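Local coordinates for class B carbapenemase GOB-18 (Elizabethkingia meningoseptica, PDB 5K0W), which probably hydrolyses beta-lactam antibiotics, carbapenems among them, with the help of two zinc ions bound at its active site, at residues P75-K78 with A79-K83; F118-K122 with A123-V127; V203-D206 with K207-E211. One frame throughout, in Å; residues are numbered along the deposited sequence.

In the fold
The three contacts are local and follow one another along the chain, contact 1 on helix 73-83, contact 2 where strand 117-121 turns toward helix 125-129, and contact 3 in the loop between strand 192-198 and helix 218-230. None touches another. The centres of contacts 1 and 2 lie about 25 Å apart. Those of contacts 2 and 3 are about 22 Å apart. Contacts 1 and 3, on opposite sides of the chain's centre, have centres about 37 Å apart. The dizinc site gives them a common reference. Asp124 of contact 2 has its side chain about 9 Å from a zinc ion, Val203 of contact 3 about 11 Å and Ile77 of contact 1 about 13 Å.

Contact 1 (P75-K78 with A79-K83); sequences PIIK and ANIQK
Ile77 and Ile81, one helical turn apart, meet through a methyl of each: Ile77 CG2 lies 3.8 Å from Ile81 CD1, the two side chains slanting across each other on the buried side of the helix. In Ile81 the branch that does the touching is CG1, set anti to the carbonyl carbon (chi1 -67°); it turns back along the helix and brings CD1 over the preceding turn. Ile76 and Asn80 form the neighbouring pair and run alongside one another, with Ile76 CG2 3.8 Å from Asn80 ND2. This amide is held from outside: ND2 donates to the carbonyl O of Val47 and more weakly to that of Tyr35, while OD1 is hydrogen-bonded to a glycerol, probably from the crystallisation liquor.

The spacing of both pairs is set by the backbone. Ala79 N, Asn80 N and Ile81 N donate to Pro75 O, Ile76 O and Ile77 O, each at 2.9 Å; the next bond, from Gln82 N to Lys78 O, is longer. Lys83 N continues the series to Ala79 O. On another side of the helix, Lys78 sends NZ to a salt bridge with Glu113.

Successive i to i+4 bonds and side chains matched at the same interval are the signature of a regular alpha-helix, here the helix of the beta-alpha-beta unit formed by strand 62-66, helix 73-83 and strand 91-95 in the metallo-beta-lactamase fold.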
loop_
_atom_site.group_PDB
_atom_site.type_symbol
_atom_site.label_atom_id
_atom_site.label_comp_id
_atom_site.label_asym_id
_atom_site.label_seq_id
_atom_site.Cartn_x
_atom_site.Cartn_y
_atom_site.Cartn_z
ATOM N N PRO A 75 -11.785 -5.924 -11.531
ATOM C CA PRO A 75 -11.633 -6.280 -12.948
ATOM C C PRO A 75 -10.414 -5.623 -13.601
ATOM O O PRO A 75 -9.756 -6.280 -14.408
ATOM C CB PRO A 75 -12.933 -5.785 -13.581
ATOM C CG PRO A 75 -13.447 -4.760 -12.669
ATOM C CD PRO A 75 -13.054 -5.194 -11.311
ATOM N N ILE A 76 -10.093 -4.352 -13.212
ATOM C CA ILE A 76 -8.954 -3.558 -13.697
ATOM C C ILE A 76 -7.610 -4.230 -13.387
ATOM O O ILE A 76 -6.804 -4.397 -14.299
ATOM C CB ILE A 76 -8.998 -2.089 -13.187
ATOM C CG1 ILE A 76 -10.233 -1.335 -13.738
ATOM C CG2 ILE A 76 -7.684 -1.336 -13.537
ATOM C CD1 ILE A 76 -10.543 0.009 -13.042
ATOM N N ILE A 77 -7.362 -4.595 -12.109
ATOM C CA ILE A 77 -6.106 -5.233 -11.687
ATOM C C ILE A 77 -5.943 -6.566 -12.376
ATOM O O ILE A 77 -4.867 -6.847 -12.899
ATOM C CB ILE A 77 -5.925 -5.275 -10.144
ATOM C CG1 ILE A 77 -5.841 -3.840 -9.596
ATOM C CG2 ILE A 77 -4.669 -6.082 -9.728
ATOM C CD1 ILE A 77 -6.300 -3.661 -8.250
ATOM N N LYS A 78 -7.027 -7.343 -12.449
ATOM C CA LYS A 78 -7.049 -8.644 -13.118
ATOM C C LYS A 78 -6.675 -8.495 -14.588
ATOM O O LYS A 78 -5.840 -9.253 -15.072
ATOM C CB LYS A 78 -8.418 -9.304 -12.953
ATOM C CG LYS A 78 -8.356 -10.575 -12.120
ATOM C CD LYS A 78 -9.685 -10.928 -11.499
ATOM C CE LYS A 78 -10.749 -11.392 -12.460
ATOM N NZ LYS A 78 -12.111 -11.241 -11.878
ATOM N N ALA A 79 -7.220 -7.465 -15.257
ATOM C CA ALA A 79 -6.979 -7.150 -16.667
ATOM C C ALA A 79 -5.539 -6.688 -16.895
ATOM O O ALA A 79 -4.924 -7.085 -17.896
ATOM C CB ALA A 79 -7.952 -6.080 -17.139
ATOM N N ASN A 80 -5.011 -5.854 -15.969
ATOM C CA ASN A 80 -3.643 -5.327 -15.994
ATOM C C ASN A 80 -2.633 -6.474 -15.851
ATOM O O ASN A 80 -1.651 -6.511 -16.601
ATOM C CB ASN A 80 -3.433 -4.274 -14.893
ATOM C CG ASN A 80 -4.044 -2.910 -15.163
ATOM O OD1 ASN A 80 -4.520 -2.608 -16.257
ATOM N ND2 ASN A 80 -4.016 -2.032 -14.162
ATOM N N ILE A 81 -2.898 -7.429 -14.922
ATOM C CA ILE A 81 -2.042 -8.601 -14.707
ATOM C C ILE A 81 -1.937 -9.413 -16.003
ATOM O O ILE A 81 -0.819 -9.715 -16.422
ATOM C CB ILE A 81 -2.453 -9.434 -13.464
ATOM C CG1 ILE A 81 -2.209 -8.611 -12.162
ATOM C CG2 ILE A 81 -1.690 -10.778 -13.432
ATOM C CD1 ILE A 81 -2.798 -9.165 -10.854
ATOM N N GLN A 82 -3.098 -9.681 -16.672
ATOM C CA GLN A 82 -3.187 -10.388 -17.950
ATOM C C GLN A 82 -2.390 -9.655 -19.055
ATOM O O GLN A 82 -1.584 -10.286 -19.730
ATOM C CB GLN A 82 -4.657 -10.567 -18.358
ATOM C CG GLN A 82 -4.886 -11.720 -19.344
ATOM C CD GLN A 82 -6.341 -12.149 -19.442
ATOM O OE1 GLN A 82 -7.066 -11.784 -20.375
ATOM N NE2 GLN A 82 -6.791 -12.984 -18.517
ATOM N N LYS A 83 -2.575 -8.320 -19.191
ATOM C CA LYS A 83 -1.899 -7.452 -20.162
ATOM C C LYS A 83 -0.364 -7.598 -20.152
ATOM O O LYS A 83 0.261 -7.556 -21.215
ATOM C CB LYS A 83 -2.305 -5.988 -19.923
ATOM C CG LYS A 83 -2.010 -5.058 -21.083
ATOM C CD LYS A 83 -2.695 -3.727 -20.879
ATOM C CE LYS A 83 -2.493 -2.753 -22.022
ATOM N NZ LYS A 83 -3.016 -3.246 -23.335
#

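Contact 2 (F118-K122 with A123-V127); sequences FYVDK and ADVDV
Asp121 and Asp124 span a tight turn as strand 117-121 ends: Asp124 N donates to Asp121 O (3.1 Å) and, one residue on, Val125 N donates to Lys122 O (3.2 Å), two i to i+3 bonds that wind the chain toward helix 125-129. Two such bonds in succession are the 3-10 pattern, in keeping with the 3-10 geometry of 123-124.

A side chain reinforces the bend. Asp121 has CG anti to its amide nitrogen (chi1 -163°), which swings the carboxylate forward along the chain; Asp121 OD1 then takes the N-H of Ala123, with 3.3 Å between OD1 and Ala123 N, through its anti lone pair, closing an Asx turn. The other oxygen, OD2, is hydrogen-bonded to His171 ND1, so the buried carboxylate is gripped from two places and its rotation is fixed. On the inner side of the bend Val120 CG1 meets Val125 CG2 at 4.0 Å, methyl against methyl, and CG2 of Val125 also rests 3.5 Å from Lys122 O. Asp124 directs its carboxylate elsewhere: OD2 bonds to Thr176 OG1 and OD1 weakly to Gly178 N, in the loop that carries the zinc ligand His175. The Asp124 side chain lies about 5 Å from that of Gln98, another zinc ligand, and about 9 Å from a zinc ion.

Strand 117-121 runs parallel to strand 91-95 on one flank and strand 152-154 on the other, and Val120 and Lys122 are backbone-bonded to Leu154. Phe118 and Val120 also touch Leu128 of helix 125-129, while Val125 packs on Thr153 of strand 152-154.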
loop_
_atom_site.group_PDB
_atom_site.type_symbol
_atom_site.label_atom_id
_atom_site.label_comp_id
_atom_site.label_asym_id
_atom_site.label_seq_id
_atom_site.Cartn_x
_atom_site.Cartn_y
_atom_site.Cartn_z
ATOM N N PHE A 118 -3.157 -14.419 2.814
ATOM C CA PHE A 118 -3.153 -13.002 3.140
ATOM C C PHE A 118 -2.383 -12.752 4.432
ATOM O O PHE A 118 -2.758 -13.277 5.476
ATOM C CB PHE A 118 -4.584 -12.429 3.183
ATOM C CG PHE A 118 -4.677 -10.994 3.653
ATOM C CD1 PHE A 118 -3.838 -10.010 3.122
ATOM C CD2 PHE A 118 -5.625 -10.614 4.597
ATOM C CE1 PHE A 118 -3.916 -8.687 3.561
ATOM C CE2 PHE A 118 -5.704 -9.287 5.037
ATOM C CZ PHE A 118 -4.853 -8.331 4.509
ATOM N N TYR A 119 -1.276 -11.991 4.338
ATOM C CA TYR A 119 -0.418 -11.642 5.473
ATOM C C TYR A 119 -0.551 -10.140 5.719
ATOM O O TYR A 119 -0.468 -9.356 4.778
ATOM C CB TYR A 119 1.058 -11.994 5.180
ATOM C CG TYR A 119 1.363 -13.411 4.735
ATOM C CD1 TYR A 119 0.479 -14.454 4.993
ATOM C CD2 TYR A 119 2.577 -13.725 4.139
ATOM C CE1 TYR A 119 0.774 -15.764 4.626
ATOM C CE2 TYR A 119 2.885 -15.031 3.764
ATOM C CZ TYR A 119 1.981 -16.051 4.012
ATOM O OH TYR A 119 2.283 -17.344 3.653
ATOM N N VAL A 120 -0.770 -9.734 6.968
ATOM C CA VAL A 120 -0.949 -8.328 7.315
ATOM C C VAL A 120 -0.267 -7.930 8.639
ATOM O O VAL A 120 -0.012 -8.790 9.489
ATOM C CB VAL A 120 -2.455 -7.966 7.297
ATOM C CG1 VAL A 120 -3.129 -8.282 8.632
ATOM C CG2 VAL A 120 -2.664 -6.508 6.894
ATOM N N ASP A 121 -0.009 -6.608 8.807
ATOM C CA ASP A 121 0.557 -6.011 10.015
ATOM C C ASP A 121 -0.405 -6.335 11.146
ATOM O O ASP A 121 -1.615 -6.149 10.980
ATOM C CB ASP A 121 0.646 -4.494 9.844
ATOM C CG ASP A 121 1.562 -3.786 10.828
ATOM O OD1 ASP A 121 1.326 -3.903 12.057
ATOM O OD2 ASP A 121 2.469 -3.060 10.372
ATOM N N LYS A 122 0.113 -6.862 12.268
ATOM C CA LYS A 122 -0.703 -7.260 13.407
ATOM C C LYS A 122 -1.671 -6.165 13.857
ATOM O O LYS A 122 -2.853 -6.449 14.073
ATOM C CB LYS A 122 0.165 -7.750 14.568
ATOM C CG LYS A 122 -0.570 -8.664 15.541
ATOM C CD LYS A 122 0.320 -9.030 16.704
ATOM C CE LYS A 122 -0.319 -10.034 17.618
ATOM N NZ LYS A 122 -0.065 -9.686 19.038
ATOM N N ALA A 123 -1.198 -4.912 13.924
ATOM C CA ALA A 123 -2.006 -3.773 14.353
ATOM C C ALA A 123 -3.277 -3.474 13.538
ATOM O O ALA A 123 -4.155 -2.787 14.056
ATOM C CB ALA A 123 -1.139 -2.535 14.459
ATOM N N ASP A 124 -3.378 -3.963 12.287
ATOM C CA ASP A 124 -4.537 -3.703 11.425
ATOM C C ASP A 124 -5.564 -4.847 11.313
ATOM O O ASP A 124 -6.576 -4.692 10.628
ATOM C CB ASP A 124 -4.098 -3.189 10.048
ATOM C CG ASP A 124 -3.984 -1.665 9.918
ATOM O OD1 ASP A 124 -4.635 -0.928 10.735
ATOM O OD2 ASP A 124 -3.306 -1.202 8.961
ATOM N N VAL A 125 -5.323 -5.965 12.019
ATOM C CA VAL A 125 -6.166 -7.153 12.043
ATOM C C VAL A 125 -7.673 -6.901 12.243
ATOM O O VAL A 125 -8.463 -7.337 11.402
ATOM C CB VAL A 125 -5.574 -8.214 12.998
ATOM C CG1 VAL A 125 -6.620 -9.200 13.512
ATOM C CG2 VAL A 125 -4.447 -8.949 12.304
ATOM N N ASP A 126 -8.064 -6.193 13.335
ATOM C CA ASP A 126 -9.464 -5.898 13.643
ATOM C C ASP A 126 -10.158 -5.085 12.565
ATOM O O ASP A 126 -11.271 -5.441 12.184
ATOM C CB ASP A 126 -9.646 -5.316 15.058
ATOM C CG ASP A 126 -9.522 -6.361 16.174
ATOM O OD1 ASP A 126 -9.884 -7.548 15.930
ATOM O OD2 ASP A 126 -9.055 -6.000 17.287
ATOM N N VAL A 127 -9.476 -4.066 11.992
ATOM C CA VAL A 127 -10.022 -3.265 10.884
ATOM C C VAL A 127 -10.390 -4.175 9.679
ATOM O O VAL A 127 -11.445 -3.993 9.054
ATOM C CB VAL A 127 -9.067 -2.093 10.505
ATOM C CG1 VAL A 127 -9.562 -1.330 9.274
ATOM C CG2 VAL A 127 -8.884 -1.142 11.679
#

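Contact 3 (V203-D206 with K207-E211); sequences VIVD and KKFSE
Val203 and Val205 close on the ring of Phe209 in an apolar contact within one loop, the connection that leads from strand 192-198 to helix 218-230. The ring is met at its edge. Val203 CG1 lies 3.8 Å from Phe209 CE1 and Val203 CG2 3.9 Å from Phe209 CZ, the latter methyl in the plane of the ring; the valine and the ring approach from opposite directions. Val205 CG2 lies 3.8 Å from Phe209 CE1 as well and likewise near the ring plane, so the two valines share one corner of the aromatic. Phe209 reaches back to them because CG is anti to its carbonyl carbon (chi1 -67°), bringing the ring toward the earlier part of the loop.

No hydrogen bond joins 203-206 to 207-211, and the polar contacts that shape the bend lie in the later segment. Glu211 N donates to Lys208 O at 2.8 Å, closing a beta-turn whose middle residues, Phe209 and Ser210, have helical backbone angles. The Glu211 side chain folds back over this turn: Glu211 OE1 accepts the N-H of Lys208, its N 3.2 Å away, met from 61° out of the carboxylate plane. Lys207, its chain extended beyond CG, makes a weak bond from NZ to Glu211 O.

Beyond the loop, Phe209 packs on Ile218 and Gln219 of helix 218-230 and on Ile283 of helix 265-284, and Lys282 of that last helix makes a cation-pi contact with the ring while its NZ is hydrogen-bonded to Lys207 O. Between the two valines, Ile204 turns to the metal site, where its side chain touches the zinc ligands His100 and His175.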
loop_
_atom_site.group_PDB
_atom_site.type_symbol
_atom_site.label_atom_id
_atom_site.label_comp_id
_atom_site.label_asym_id
_atom_site.label_seq_id
_atom_site.Cartn_x
_atom_site.Cartn_y
_atom_site.Cartn_z
ATOM N N VAL A 203 -1.744 12.723 7.769
ATOM C CA VAL A 203 -2.728 12.806 8.869
ATOM C C VAL A 203 -4.148 12.963 8.306
ATOM O O VAL A 203 -4.426 13.956 7.639
ATOM C CB VAL A 203 -2.369 13.880 9.950
ATOM C CG1 VAL A 203 -3.429 13.949 11.056
ATOM C CG2 VAL A 203 -0.999 13.611 10.554
ATOM N N ILE A 204 -5.042 11.985 8.600
ATOM C CA ILE A 204 -6.446 11.954 8.138
ATOM C C ILE A 204 -7.473 12.554 9.122
ATOM O O ILE A 204 -8.616 12.825 8.725
ATOM C CB ILE A 204 -6.860 10.555 7.615
ATOM C CG1 ILE A 204 -6.926 9.501 8.760
ATOM C CG2 ILE A 204 -5.897 10.127 6.491
ATOM C CD1 ILE A 204 -7.476 8.157 8.383
ATOM N N VAL A 205 -7.059 12.755 10.391
ATOM C CA VAL A 205 -7.906 13.344 11.439
ATOM C C VAL A 205 -7.809 14.871 11.463
ATOM O O VAL A 205 -6.713 15.441 11.433
ATOM C CB VAL A 205 -7.764 12.717 12.855
ATOM C CG1 VAL A 205 -8.298 11.297 12.884
ATOM C CG2 VAL A 205 -6.330 12.780 13.381
ATOM N N ASP A 206 -8.969 15.520 11.534
ATOM C CA ASP A 206 -9.141 16.978 11.576
ATOM C C ASP A 206 -9.018 17.502 13.029
ATOM O O ASP A 206 -8.563 18.625 13.236
ATOM C CB ASP A 206 -10.520 17.361 10.994
ATOM C CG ASP A 206 -10.993 16.505 9.815
ATOM O OD1 ASP A 206 -11.346 15.300 10.041
ATOM O OD2 ASP A 206 -11.054 17.039 8.682
ATOM N N LYS A 207 -9.407 16.668 14.019
ATOM C CA LYS A 207 -9.358 16.956 15.452
ATOM C C LYS A 207 -7.973 16.662 16.103
ATOM O O LYS A 207 -7.152 15.954 15.517
ATOM C CB LYS A 207 -10.498 16.214 16.183
ATOM C CG LYS A 207 -10.393 14.689 16.173
ATOM C CD LYS A 207 -11.537 14.028 16.946
ATOM C CE LYS A 207 -11.272 12.562 17.189
ATOM N NZ LYS A 207 -12.205 11.970 18.178
ATOM N N LYS A 208 -7.740 17.199 17.322
ATOM C CA LYS A 208 -6.514 17.050 18.130
ATOM C C LYS A 208 -6.261 15.601 18.479
ATOM O O LYS A 208 -7.204 14.904 18.836
ATOM C CB LYS A 208 -6.607 17.883 19.427
ATOM C CG LYS A 208 -6.682 19.389 19.186
ATOM C CD LYS A 208 -6.883 20.199 20.464
ATOM C CE LYS A 208 -7.037 21.671 20.132
ATOM N NZ LYS A 208 -7.037 22.524 21.345
ATOM N N PHE A 209 -4.992 15.140 18.390
ATOM C CA PHE A 209 -4.623 13.734 18.675
ATOM C C PHE A 209 -5.109 13.238 20.044
ATOM O O PHE A 209 -5.426 12.053 20.207
ATOM C CB PHE A 209 -3.112 13.463 18.486
ATOM C CG PHE A 209 -2.577 13.555 17.070
ATOM C CD1 PHE A 209 -3.303 13.051 15.995
ATOM C CD2 PHE A 209 -1.326 14.108 16.816
ATOM C CE1 PHE A 209 -2.811 13.145 14.689
ATOM C CE2 PHE A 209 -0.840 14.205 15.508
ATOM C CZ PHE A 209 -1.584 13.716 14.454
ATOM N N SER A 210 -5.203 14.168 21.006
ATOM C CA SER A 210 -5.670 13.919 22.369
ATOM C C SER A 210 -7.162 13.547 22.382
ATOM O O SER A 210 -7.599 12.808 23.275
ATOM C CB SER A 210 -5.417 15.143 23.246
ATOM O OG SER A 210 -6.000 16.306 22.678
ATOM N N GLU A 211 -7.938 14.059 21.395
ATOM C CA GLU A 211 -9.356 13.765 21.259
ATOM C C GLU A 211 -9.554 12.347 20.676
ATOM O O GLU A 211 -10.584 11.724 20.931
ATOM C CB GLU A 211 -10.049 14.784 20.339
ATOM C CG GLU A 211 -10.098 16.229 20.811
ATOM C CD GLU A 211 -10.738 17.157 19.791
ATOM O OE1 GLU A 211 -10.058 18.100 19.322
ATOM O OE2 GLU A 211 -11.912 16.914 19.429
#